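Local coordinates for uncharacterized protein (Staphylococcus aureus subsp. aureus Mu50, PDB 4QPV) that is of unknown function but belongs to the DUF1672 family and adopts a fold built on a kinked-helix-beta-beta-beta repeat, at residues V221-F226 against V260-S265; E240-S245 against I282-F287; A52-Q57 against E104-L109. All blocks are in the same frame, centred on the assembly; numbering follows the deposited sequence.

Interaction 1: residues V221-F226 against V260-S265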
loop_
_atom_site.group_PDB
_atom_site.type_symbol
_atom_site.label_atom_id
_atom_site.label_comp_id
_atom_site.label_asym_id
_atom_site.label_seq_id
_atom_site.Cartn_x
_atom_site.Cartn_y
_atom_site.Cartn_z
ATOM N N VAL A 221 -4.615 9.696 -3.188
ATOM C CA VAL A 221 -4.228 9.533 -1.786
ATOM C C VAL A 221 -5.532 9.338 -0.989
ATOM O O VAL A 221 -6.401 10.193 -1.060
ATOM C CB VAL A 221 -3.407 10.722 -1.232
ATOM C CG1 VAL A 221 -3.171 10.568 0.272
ATOM C CG2 VAL A 221 -2.088 10.883 -1.974
ATOM N N VAL A 222 -5.680 8.216 -0.268
ATOM C CA VAL A 222 -6.879 7.956 0.546
ATOM C C VAL A 222 -6.433 7.691 1.990
ATOM O O VAL A 222 -5.638 6.784 2.211
ATOM C CB VAL A 222 -7.757 6.780 -0.017
ATOM C CG1 VAL A 222 -9.021 6.599 0.817
ATOM C CG2 VAL A 222 -8.131 7.002 -1.491
ATOM N N THR A 223 -6.945 8.454 2.959
ATOM C CA THR A 223 -6.575 8.225 4.363
ATOM C C THR A 223 -7.279 6.965 4.922
ATOM O O THR A 223 -8.309 6.530 4.391
ATOM C CB THR A 223 -6.812 9.454 5.272
ATOM O OG1 THR A 223 -8.222 9.648 5.499
ATOM C CG2 THR A 223 -6.096 10.735 4.774
ATOM N N THR A 224 -6.694 6.391 5.987
ATOM C CA THR A 224 -7.199 5.196 6.689
ATOM C C THR A 224 -7.169 5.566 8.158
ATOM O O THR A 224 -6.235 5.213 8.884
ATOM C CB THR A 224 -6.352 3.932 6.358
ATOM O OG1 THR A 224 -4.992 4.152 6.766
ATOM C CG2 THR A 224 -6.419 3.537 4.866
ATOM N N LEU A 225 -8.132 6.391 8.572
ATOM C CA LEU A 225 -8.168 6.871 9.958
ATOM C C LEU A 225 -9.209 6.130 10.784
ATOM O O LEU A 225 -10.287 5.791 10.300
ATOM C CB LEU A 225 -8.442 8.381 10.009
ATOM C CG LEU A 225 -7.546 9.250 9.108
ATOM C CD1 LEU A 225 -7.925 10.727 9.244
ATOM C CD2 LEU A 225 -6.033 9.031 9.429
ATOM N N PHE A 226 -8.866 5.888 12.039
ATOM C CA PHE A 226 -9.728 5.196 12.994
ATOM C C PHE A 226 -10.084 6.164 14.121
ATOM O O PHE A 226 -9.196 6.643 14.842
ATOM C CB PHE A 226 -9.005 3.949 13.527
ATOM C CG PHE A 226 -8.623 2.952 12.456
ATOM C CD1 PHE A 226 -7.428 3.092 11.742
ATOM C CD2 PHE A 226 -9.450 1.866 12.164
ATOM C CE1 PHE A 226 -7.066 2.156 10.764
ATOM C CE2 PHE A 226 -9.049 0.889 11.238
ATOM C CZ PHE A 226 -7.863 1.047 10.542
ATOM N N VAL A 260 -6.757 13.857 -3.324
ATOM C CA VAL A 260 -6.608 13.558 -1.897
ATOM C C VAL A 260 -8.003 13.486 -1.275
ATOM O O VAL A 260 -8.798 14.406 -1.425
ATOM C CB VAL A 260 -5.667 14.555 -1.156
ATOM C CG1 VAL A 260 -5.559 14.221 0.343
ATOM C CG2 VAL A 260 -4.269 14.576 -1.797
ATOM N N SER A 261 -8.264 12.395 -0.551
ATOM C CA SER A 261 -9.561 12.116 0.069
ATOM C C SER A 261 -9.382 11.705 1.532
ATOM O O SER A 261 -8.542 10.861 1.865
ATOM C CB SER A 261 -10.263 11.009 -0.728
ATOM O OG SER A 261 -11.471 10.558 -0.140
ATOM N N LEU A 262 -10.215 12.274 2.393
ATOM C CA LEU A 262 -10.198 11.986 3.809
ATOM C C LEU A 262 -11.247 10.919 4.124
ATOM O O LEU A 262 -12.422 11.091 3.791
ATOM C CB LEU A 262 -10.527 13.327 4.506
ATOM C CG LEU A 262 -10.118 13.606 5.935
ATOM C CD1 LEU A 262 -8.598 13.404 6.171
ATOM C CD2 LEU A 262 -10.527 15.025 6.314
ATOM N N GLN A 263 -10.818 9.798 4.731
ATOM C CA GLN A 263 -11.705 8.743 5.209
ATOM C C GLN A 263 -11.425 8.482 6.672
ATOM O O GLN A 263 -10.263 8.456 7.089
ATOM C CB GLN A 263 -11.603 7.426 4.424
ATOM C CG GLN A 263 -12.172 7.490 3.001
ATOM C CD GLN A 263 -12.260 6.114 2.358
ATOM O OE1 GLN A 263 -11.762 5.119 2.869
ATOM N NE2 GLN A 263 -12.870 6.028 1.200
ATOM N N ILE A 264 -12.501 8.273 7.443
ATOM C CA ILE A 264 -12.457 7.935 8.862
ATOM C C ILE A 264 -13.538 6.887 9.139
ATOM O O ILE A 264 -14.613 6.922 8.540
ATOM C CB ILE A 264 -12.562 9.168 9.821
ATOM C CG1 ILE A 264 -12.097 8.776 11.270
ATOM C CG2 ILE A 264 -13.988 9.786 9.793
ATOM C CD1 ILE A 264 -11.814 9.922 12.279
ATOM N N SER A 265 -13.238 5.966 10.047
ATOM C CA SER A 265 -14.167 4.914 10.465
ATOM C C SER A 265 -14.148 4.765 11.997
ATOM O O SER A 265 -13.464 5.530 12.683
ATOM C CB SER A 265 -13.796 3.598 9.790
ATOM O OG SER A 265 -12.494 3.181 10.197
#

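Interaction 2: residues E240-S245 against I282-F287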
loop_
_atom_site.group_PDB
_atom_site.type_symbol
_atom_site.label_atom_id
_atom_site.label_comp_id
_atom_site.label_asym_id
_atom_site.label_seq_id
_atom_site.Cartn_x
_atom_site.Cartn_y
_atom_site.Cartn_z
ATOM N N GLU A 240 -16.616 17.319 11.888
ATOM C CA GLU A 240 -15.186 17.364 12.220
ATOM C C GLU A 240 -14.317 17.057 10.999
ATOM O O GLU A 240 -13.298 17.718 10.812
ATOM C CB GLU A 240 -14.878 16.395 13.365
ATOM C CG GLU A 240 -15.337 16.952 14.701
ATOM C CD GLU A 240 -15.539 15.848 15.713
ATOM O OE1 GLU A 240 -16.625 15.224 15.713
ATOM O OE2 GLU A 240 -14.570 15.544 16.442
HETATM N N MSE A 241 -14.769 16.127 10.125
HETATM C CA MSE A 241 -14.043 15.752 8.904
HETATM C C MSE A 241 -14.116 16.877 7.861
HETATM O O MSE A 241 -13.105 17.180 7.207
HETATM C CB MSE A 241 -14.534 14.414 8.341
HETATM C CG MSE A 241 -14.110 13.218 9.233
HETATM SE SE MSE A 241 -12.136 13.099 9.463
HETATM C CE MSE A 241 -11.960 13.819 11.227
ATOM N N ILE A 242 -15.267 17.545 7.766
ATOM C CA ILE A 242 -15.408 18.698 6.874
ATOM C C ILE A 242 -14.420 19.767 7.330
ATOM O O ILE A 242 -13.726 20.346 6.506
ATOM C CB ILE A 242 -16.871 19.235 6.858
ATOM C CG1 ILE A 242 -17.794 18.277 6.053
ATOM C CG2 ILE A 242 -16.944 20.689 6.310
ATOM C CD1 ILE A 242 -19.336 18.544 6.307
ATOM N N ASP A 243 -14.329 19.982 8.647
ATOM C CA ASP A 243 -13.438 21.002 9.194
ATOM C C ASP A 243 -11.972 20.637 8.965
ATOM O O ASP A 243 -11.204 21.491 8.535
ATOM C CB ASP A 243 -13.722 21.248 10.679
ATOM C CG ASP A 243 -12.923 22.414 11.219
ATOM O OD1 ASP A 243 -13.113 23.548 10.715
ATOM O OD2 ASP A 243 -12.120 22.196 12.156
ATOM N N PHE A 244 -11.595 19.371 9.184
ATOM C CA PHE A 244 -10.238 18.940 8.930
ATOM C C PHE A 244 -9.914 19.102 7.423
ATOM O O PHE A 244 -8.833 19.582 7.116
ATOM C CB PHE A 244 -10.023 17.493 9.423
ATOM C CG PHE A 244 -8.600 16.960 9.369
ATOM C CD1 PHE A 244 -7.509 17.824 9.427
ATOM C CD2 PHE A 244 -8.358 15.591 9.313
ATOM C CE1 PHE A 244 -6.201 17.331 9.411
ATOM C CE2 PHE A 244 -7.050 15.094 9.293
ATOM C CZ PHE A 244 -5.982 15.967 9.344
ATOM N N SER A 245 -10.856 18.779 6.494
ATOM C CA SER A 245 -10.614 18.987 5.049
ATOM C C SER A 245 -10.311 20.468 4.769
ATOM O O SER A 245 -9.370 20.781 4.029
ATOM C CB SER A 245 -11.815 18.550 4.217
ATOM O OG SER A 245 -11.598 18.878 2.855
ATOM N N ILE A 282 -16.793 7.615 6.698
ATOM C CA ILE A 282 -17.092 8.973 6.289
ATOM C C ILE A 282 -16.066 9.270 5.222
ATOM O O ILE A 282 -14.884 8.977 5.447
ATOM C CB ILE A 282 -16.970 9.999 7.454
ATOM C CG1 ILE A 282 -18.062 9.839 8.490
ATOM C CG2 ILE A 282 -16.908 11.449 6.912
ATOM C CD1 ILE A 282 -17.739 10.585 9.767
ATOM N N GLU A 283 -16.470 9.871 4.096
ATOM C CA GLU A 283 -15.511 10.271 3.069
ATOM C C GLU A 283 -15.709 11.748 2.763
ATOM O O GLU A 283 -16.840 12.171 2.510
ATOM C CB GLU A 283 -15.644 9.415 1.813
ATOM C CG GLU A 283 -14.476 9.556 0.852
ATOM C CD GLU A 283 -14.533 8.634 -0.354
ATOM O OE1 GLU A 283 -15.077 7.510 -0.234
ATOM O OE2 GLU A 283 -14.017 9.037 -1.422
ATOM N N VAL A 284 -14.631 12.542 2.859
ATOM C CA VAL A 284 -14.672 13.975 2.529
ATOM C C VAL A 284 -13.540 14.271 1.547
ATOM O O VAL A 284 -12.378 13.981 1.843
ATOM C CB VAL A 284 -14.621 14.917 3.764
ATOM C CG1 VAL A 284 -14.586 16.374 3.334
ATOM C CG2 VAL A 284 -15.794 14.673 4.715
ATOM N N GLY A 285 -13.880 14.858 0.396
ATOM C CA GLY A 285 -12.871 15.233 -0.589
ATOM C C GLY A 285 -12.000 16.369 -0.074
ATOM O O GLY A 285 -12.490 17.256 0.638
ATOM N N VAL A 286 -10.688 16.311 -0.365
ATOM C CA VAL A 286 -9.764 17.380 0.009
ATOM C C VAL A 286 -9.353 18.081 -1.307
ATOM O O VAL A 286 -9.652 19.265 -1.496
ATOM C CB VAL A 286 -8.553 16.915 0.861
ATOM C CG1 VAL A 286 -7.629 18.093 1.184
ATOM C CG2 VAL A 286 -9.014 16.211 2.146
ATOM N N PHE A 287 -8.705 17.326 -2.219
ATOM C CA PHE A 287 -8.301 17.812 -3.541
ATOM C C PHE A 287 -8.815 16.861 -4.597
ATOM O O PHE A 287 -8.686 15.655 -4.433
ATOM C CB PHE A 287 -6.763 17.946 -3.660
ATOM C CG PHE A 287 -6.119 18.778 -2.586
ATOM C CD1 PHE A 287 -6.497 20.108 -2.389
ATOM C CD2 PHE A 287 -5.121 18.244 -1.779
ATOM C CE1 PHE A 287 -5.903 20.874 -1.390
ATOM C CE2 PHE A 287 -4.530 19.015 -0.780
ATOM C CZ PHE A 287 -4.925 20.324 -0.594
#

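Interaction 3: residues A52-Q57 against E104-L109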
loop_
_atom_site.group_PDB
_atom_site.type_symbol
_atom_site.label_atom_id
_atom_site.label_comp_id
_atom_site.label_asym_id
_atom_site.label_seq_id
_atom_site.Cartn_x
_atom_site.Cartn_y
_atom_site.Cartn_z
ATOM N N ALA A 52 10.573 -16.533 1.506
ATOM C CA ALA A 52 10.978 -15.121 1.591
ATOM C C ALA A 52 12.040 -14.802 0.530
ATOM O O ALA A 52 11.906 -13.818 -0.198
ATOM C CB ALA A 52 11.509 -14.808 2.984
ATOM N N LYS A 53 13.056 -15.686 0.394
ATOM C CA LYS A 53 14.136 -15.535 -0.584
ATOM C C LYS A 53 13.574 -15.542 -2.015
ATOM O O LYS A 53 13.975 -14.698 -2.827
ATOM C CB LYS A 53 15.186 -16.674 -0.400
ATOM C CG LYS A 53 16.320 -16.636 -1.422
ATOM C CD LYS A 53 17.483 -17.567 -1.078
ATOM C CE LYS A 53 17.205 -19.029 -1.318
ATOM N NZ LYS A 53 18.450 -19.837 -1.201
ATOM N N ARG A 54 12.658 -16.492 -2.317
ATOM C CA ARG A 54 12.037 -16.588 -3.657
ATOM C C ARG A 54 11.153 -15.356 -3.948
ATOM O O ARG A 54 11.146 -14.863 -5.079
ATOM C CB ARG A 54 11.238 -17.897 -3.828
ATOM C CG ARG A 54 12.126 -19.167 -3.803
ATOM C CD ARG A 54 12.924 -19.313 -5.094
ATOM N NE ARG A 54 12.213 -20.125 -6.082
ATOM C CZ ARG A 54 12.486 -20.143 -7.384
ATOM N NH1 ARG A 54 13.410 -19.335 -7.890
ATOM N NH2 ARG A 54 11.835 -20.965 -8.190
ATOM N N GLY A 55 10.438 -14.866 -2.942
ATOM C CA GLY A 55 9.620 -13.655 -3.084
ATOM C C GLY A 55 10.468 -12.442 -3.412
ATOM O O GLY A 55 10.175 -11.704 -4.356
ATOM N N GLU A 56 11.593 -12.288 -2.704
ATOM C CA GLU A 56 12.541 -11.194 -2.968
ATOM C C GLU A 56 13.119 -11.337 -4.383
ATOM O O GLU A 56 13.168 -10.357 -5.140
ATOM C CB GLU A 56 13.644 -11.185 -1.894
ATOM C CG GLU A 56 13.093 -10.723 -0.541
ATOM C CD GLU A 56 13.910 -11.109 0.681
ATOM O OE1 GLU A 56 15.006 -11.698 0.523
ATOM O OE2 GLU A 56 13.437 -10.839 1.808
ATOM N N GLN A 57 13.480 -12.580 -4.771
ATOM C CA GLN A 57 14.005 -12.848 -6.113
ATOM C C GLN A 57 12.990 -12.427 -7.179
ATOM O O GLN A 57 13.394 -11.871 -8.201
ATOM C CB GLN A 57 14.350 -14.342 -6.280
ATOM C CG GLN A 57 14.952 -14.699 -7.656
ATOM C CD GLN A 57 15.099 -16.188 -7.840
ATOM O OE1 GLN A 57 14.697 -16.986 -6.988
ATOM N NE2 GLN A 57 15.729 -16.608 -8.936
ATOM N N GLU A 104 11.292 -25.640 -4.913
ATOM C CA GLU A 104 12.013 -26.623 -5.728
ATOM C C GLU A 104 13.249 -26.109 -6.465
ATOM O O GLU A 104 14.080 -26.926 -6.872
ATOM C CB GLU A 104 11.063 -27.254 -6.748
ATOM C CG GLU A 104 9.998 -28.135 -6.104
ATOM C CD GLU A 104 9.043 -28.795 -7.076
ATOM O OE1 GLU A 104 9.301 -28.747 -8.301
ATOM O OE2 GLU A 104 8.020 -29.344 -6.613
ATOM N N SER A 105 13.383 -24.795 -6.647
ATOM C CA SER A 105 14.501 -24.258 -7.431
ATOM C C SER A 105 14.920 -22.857 -6.991
ATOM O O SER A 105 14.249 -22.235 -6.183
ATOM C CB SER A 105 14.067 -24.204 -8.903
ATOM O OG SER A 105 15.058 -23.667 -9.756
ATOM N N ASP A 106 16.040 -22.366 -7.546
ATOM C CA ASP A 106 16.468 -20.975 -7.374
ATOM C C ASP A 106 16.563 -20.321 -8.757
ATOM O O ASP A 106 17.047 -19.196 -8.877
ATOM C CB ASP A 106 17.785 -20.855 -6.600
ATOM C CG ASP A 106 17.670 -21.325 -5.175
ATOM O OD1 ASP A 106 16.811 -20.788 -4.439
ATOM O OD2 ASP A 106 18.391 -22.275 -4.810
ATOM N N SER A 107 16.059 -21.011 -9.790
ATOM C CA SER A 107 16.103 -20.519 -11.169
ATOM C C SER A 107 15.227 -19.269 -11.349
ATOM O O SER A 107 14.377 -18.960 -10.514
ATOM C CB SER A 107 15.718 -21.609 -12.169
ATOM O OG SER A 107 14.362 -21.991 -12.016
ATOM N N SER A 108 15.520 -18.501 -12.399
ATOM C CA SER A 108 14.841 -17.245 -12.693
ATOM C C SER A 108 13.326 -17.306 -12.496
ATOM O O SER A 108 12.662 -18.269 -12.887
ATOM C CB SER A 108 15.140 -16.814 -14.123
ATOM O OG SER A 108 14.417 -15.628 -14.407
ATOM N N LEU A 109 12.789 -16.237 -11.905
ATOM C CA LEU A 109 11.364 -16.089 -11.689
ATOM C C LEU A 109 10.767 -15.047 -12.653
ATOM O O LEU A 109 9.628 -14.621 -12.445
ATOM C CB LEU A 109 11.071 -15.755 -10.222
ATOM C CG LEU A 109 11.229 -16.952 -9.278
ATOM C CD1 LEU A 109 11.129 -16.512 -7.828
ATOM C CD2 LEU A 109 10.192 -18.037 -9.583
HETATM O O HOH W 1 12.069 -20.871 -11.040
HETATM O O HOH W 2 16.122 -17.868 -4.795
#

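Interaction 1: residues V221-F226 against V260-S265
V221 pairs with V260 and V222 with S261 where two parallel strands set out together. These are the outer members of a beta-alpha-beta unit, strand 220-227, helix 234-249 and strand 259-265, and the pair is a worked example of a parallel sheet carried across a break in one strand. Before the break the bonding is regular: V221 O accepts from S261 N at 2.9 Å, and S261 O from T223 N at 3.1 Å. At T223 a side chain takes over. Its OG1, set between the backbone N and the carbonyl carbon (chi1 73°), receives Q263 N at 2.7 Å in a nearly straight bond of 165°, whereas T223 O is buried with no partner in the model. L225 N then reaches Q263 O by a weak bond, and S265 N to L225 O, 3.0 Å, restores the pairing.

The side chains follow the two faces. V222 CG1 lies against the amide of Q263, 3.6 Å from CD. On the other face L225 CD1 meets L262 CD1 at 4.1 Å, and L262 and I264 rest on helix 234-249. Further out, Y157 and Y276 each meet the F226 ring edge-to-face. S265 OG, which is hydrogen-bonded to K279 NZ, comes obliquely to that ring, 3.9 Å from F226 CD2.

Interaction 2: residues E240-S245 against I282-F287
S245 and V284 make the close end of a helix-on-strand contact: S245 CB sits 3.6 Å from V284 CG1, and the serine hydroxyl reaches past the valine to the next residue. Helix 234-249 here packs over strand 282-285, the antiparallel neighbour of strand 259-265. The axes of the short segments come no closer than 8.5 Å, an example of a helix inclined by 27° to the strand it covers, both running in the same general direction. With OG anti to the backbone N (chi1 175°), S245 donates to G285 O at 2.9 Å, and V286 CG2 approaches the same OG at 3.8 Å. V286 and F287 both face V260 in a classic beta bulge.

One turn back along the helix, the selenomethionine M241 presses CB against V284 CG2 at 3.8 Å and crosses I282 at about a right angle. M241 CG is 4.0 Å from I282 CG2. Its chain then bends away from strand 282-285, and also packs on I264. The solvent side is looser: I242 is exposed, and its CG1 comes only to 4.3 Å from V284 CG2.

Because the S245 to G285 bond is the single hydrogen bond between the two segments, hydrocarbon packing supplies most of the interface. The hydroxyl of this buried serine is satisfied as a donor by the G285 carbonyl, a polar link at one end of an otherwise apolar seam.

Interaction 3: residues A52-Q57 against E104-L109
R54 slips its guanidinium between the backbone of S105 and the side chain of L109. S105 O lies over one face, 2.9 Å from R54 NE, too poorly angled for a hydrogen bond, with S105 C over its centre at 3.7 Å; L109 CD2 covers the opposite face nearer the rim, at 3.4 Å. NE bonds instead to I102 O. In the guanidinium plane, NH1 donates to S107 O at 2.8 Å, in the plane of that carbonyl too, and to Q57 OE1, also at 2.8 Å; NH2 donates a hydrogen bond to a water that donates to S108 O.

The irregular loop between strand 90-98 and helix 116-133 is thus held against helix 48-63 through its main-chain carbonyls and the side chain of L109. It contains an ST turn, in which S105 OG accepts from S107 N at 2.8 Å. Extended beyond CG, Q57 brings NE2 to D106 O at 2.9 Å from well above the carbonyl plane, with a weaker bond to S107 O. A second water bridges Q57 OE1 and D106 OD1. On the exposed flank K53 NZ forms a long salt bridge with D106 OD1, 3.8 Å apart, an oxygen that also pairs with K50.

Interactions 1 and 2 share a sheet: the first joins two of its strands, the second lays the crossover helix on the next strand, and their centres are 9 Å apart. Segment 260-265 serves both: it pairs with 221-226 on one edge and with 282-287 on the other, where L262 O and V284 N, 2.8 Å apart, probably hydrogen-bond. From that helix M241 CG packs at 3.5 Å on I264 CG2. Interaction 3 belongs to the other side of the chain's centre, about 36 Å from interaction 1 and 44 Å from interaction 2 between centres, with nearest atoms about 24 and 32 Å away. No active site or ligand is known to relate them.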